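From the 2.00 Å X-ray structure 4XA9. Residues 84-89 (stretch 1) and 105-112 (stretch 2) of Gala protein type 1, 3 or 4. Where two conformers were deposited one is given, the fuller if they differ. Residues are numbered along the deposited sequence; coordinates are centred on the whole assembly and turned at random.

Stretch 1 (84-89) AQWLSE
Stretch 2, residues 105-112: DEGVKALA

Residues 84-89 and 105-112 belong to one chain and pack closely through small residues. Ala-84 to Leu-87 are helical, continuing a helix that begins earlier, with phi/psi from -70/-45 to -56/-30. Ser-88 (-69/-13) and Glu-89 (-92/-5) are flatter in psi. Stretch 2 is helical, with phi between -72 and -58 and psi between -47 and -22. Numbering rises in the same direction along both. CA atoms pair as Ala-84 with Gly-107 (4.8 Å), Gln-85 with Ala-110 (5.1 Å) and Ser-88 with Leu-111 (5.0 Å). Such short spacings bring side chains against backbone. The contact buries 305 Å², both sides summed.

Gly-107 has no side chain, and Ala-84 CB lies 3.5 Å from Gly-107 O. An ideal CB on Gly-107 would be a tight 3.1 Å from Ala-84 CB. Ala-110 points toward stretch 1; Ala-110 CB is 3.6 Å from Gln-85 CA and 3.5 Å from Ser-88 OG. Ser-88 CB also sits 3.4 Å from Ala-110 O.

Leu-111 (chi1 m, chi2 t) supplies the apolar contacts. Leu-111 CD1 is 4.2 Å from Ala-84 CB, and Leu-111 CD2 is 4.4 Å from Leu-87 CB. Leu-87 is also m, t. Leu-111 CD2 approaches Ala-84 O at 3.6 Å. Gln-85 (m, t, chi3 17°) lays its chain beside Ala-110, with Gln-85 CG 3.9 Å from Ala-110 CB.

No direct hydrogen bond crosses between the stretches. Ser-88 (chi1 p) turns its hydroxyl back, and Ser-88 OG donates to Gln-85 O at a very short 2.4 Å. Ser-88 N donates a backbone hydrogen bond to Ala-84 O at 3.2 Å. A water bridges the stretches, its O donating to Ala-110 O at 2.9 Å and weakly to Ser-88 OG at 3.4 Å.

Trp-86 points away and makes no contact with stretch 2.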

# COMPACT_ATOMS: atom_id res chain seq x y z
N ALA A 84 0.90 19.97 6.56
CA ALA A 84 1.56 19.32 7.68
C ALA A 84 2.04 20.34 8.71
O ALA A 84 1.96 20.10 9.91
CB ALA A 84 2.74 18.48 7.18
N GLN A 85 2.54 21.48 8.25
CA GLN A 85 3.00 22.52 9.16
C GLN A 85 1.86 22.98 10.07
O GLN A 85 2.05 23.18 11.27
CB GLN A 85 3.58 23.70 8.38
CG GLN A 85 4.94 23.40 7.75
CD GLN A 85 5.42 24.52 6.85
OE1 GLN A 85 4.92 25.64 6.91
NE2 GLN A 85 6.39 24.21 5.99
N TRP A 86 0.70 23.13 9.48
CA TRP A 86 -0.47 23.58 10.19
C TRP A 86 -1.02 22.57 11.17
O TRP A 86 -1.35 22.90 12.25
CB TRP A 86 -1.51 24.24 9.26
CG TRP A 86 -1.12 25.63 9.27
CD1 TRP A 86 -0.17 26.21 8.49
CD2 TRP A 86 -1.49 26.61 10.25
NE1 TRP A 86 0.03 27.48 8.89
CE2 TRP A 86 -0.78 27.78 9.95
CE3 TRP A 86 -2.39 26.63 11.32
CZ2 TRP A 86 -0.91 28.96 10.70
CZ3 TRP A 86 -2.55 27.81 12.06
CH2 TRP A 86 -1.80 28.95 11.75
N LEU A 87 -1.09 21.34 10.74
CA LEU A 87 -1.52 20.26 11.62
C LEU A 87 -0.64 20.20 12.87
O LEU A 87 -1.09 19.81 13.94
CB LEU A 87 -1.48 18.92 10.88
CG LEU A 87 -2.62 18.65 9.91
CD1 LEU A 87 -2.40 17.33 9.17
CD2 LEU A 87 -3.94 18.62 10.66
N SER A 88 0.62 20.61 12.73
CA SER A 88 1.55 20.53 13.86
C SER A 88 1.15 21.52 14.94
O SER A 88 1.64 21.44 16.07
CB SER A 88 2.99 20.78 13.41
OG SER A 88 3.22 22.14 13.10
N GLU A 89 0.26 22.45 14.60
CA GLU A 89 -0.22 23.45 15.54
C GLU A 89 -1.49 23.00 16.27
O GLU A 89 -1.98 23.70 17.16
CB GLU A 89 -0.50 24.77 14.81
CG GLU A 89 0.63 25.27 13.92
CD GLU A 89 1.86 25.67 14.69
OE1 GLU A 89 1.75 25.92 15.91
OE2 GLU A 89 2.95 25.75 14.08
N ASP A 105 10.12 16.62 3.51
CA ASP A 105 10.97 16.84 4.68
C ASP A 105 10.53 18.06 5.49
O ASP A 105 10.61 18.06 6.72
CB ASP A 105 12.44 16.98 4.27
CG ASP A 105 13.04 15.67 3.82
OD1 ASP A 105 12.54 14.61 4.25
OD2 ASP A 105 14.02 15.69 3.04
N GLU A 106 10.05 19.09 4.80
CA GLU A 106 9.62 20.31 5.46
C GLU A 106 8.34 20.08 6.25
O GLU A 106 8.14 20.65 7.32
CB GLU A 106 9.42 21.44 4.44
CG GLU A 106 10.69 21.90 3.75
CD GLU A 106 11.72 22.50 4.70
OE1 GLU A 106 11.31 23.15 5.69
OE2 GLU A 106 12.93 22.32 4.46
N GLY A 107 7.46 19.24 5.70
CA GLY A 107 6.21 18.94 6.38
C GLY A 107 6.49 18.17 7.65
O GLY A 107 5.94 18.47 8.71
N VAL A 108 7.37 17.19 7.55
CA VAL A 108 7.69 16.32 8.67
C VAL A 108 8.50 17.06 9.73
O VAL A 108 8.48 16.72 10.91
CB VAL A 108 8.42 15.05 8.18
CG1 VAL A 108 9.74 14.82 8.93
CG2 VAL A 108 7.51 13.85 8.30
N LYS A 109 9.22 18.10 9.29
CA LYS A 109 10.00 18.93 10.20
C LYS A 109 9.09 19.53 11.27
O LYS A 109 9.39 19.49 12.47
CB LYS A 109 10.71 20.05 9.43
CG LYS A 109 11.68 20.87 10.26
CD LYS A 109 12.15 22.09 9.48
CE LYS A 109 13.26 22.83 10.21
NZ LYS A 109 14.52 22.03 10.23
N ALA A 110 7.96 20.07 10.83
CA ALA A 110 6.98 20.65 11.74
C ALA A 110 6.36 19.59 12.65
O ALA A 110 6.26 19.78 13.86
CB ALA A 110 5.90 21.38 10.96
N LEU A 111 5.93 18.48 12.06
CA LEU A 111 5.28 17.42 12.83
C LEU A 111 6.19 16.85 13.90
O LEU A 111 5.75 16.51 15.00
CB LEU A 111 4.80 16.30 11.90
CG LEU A 111 3.66 16.68 10.98
CD1 LEU A 111 3.33 15.53 10.05
CD2 LEU A 111 2.43 17.09 11.78
N ALA A 112 7.48 16.75 13.59
CA ALA A 112 8.42 16.15 14.53
C ALA A 112 8.63 17.07 15.72
O ALA A 112 9.05 16.62 16.79
CB ALA A 112 9.75 15.86 13.83
O HOH W 1 5.93 22.43 15.07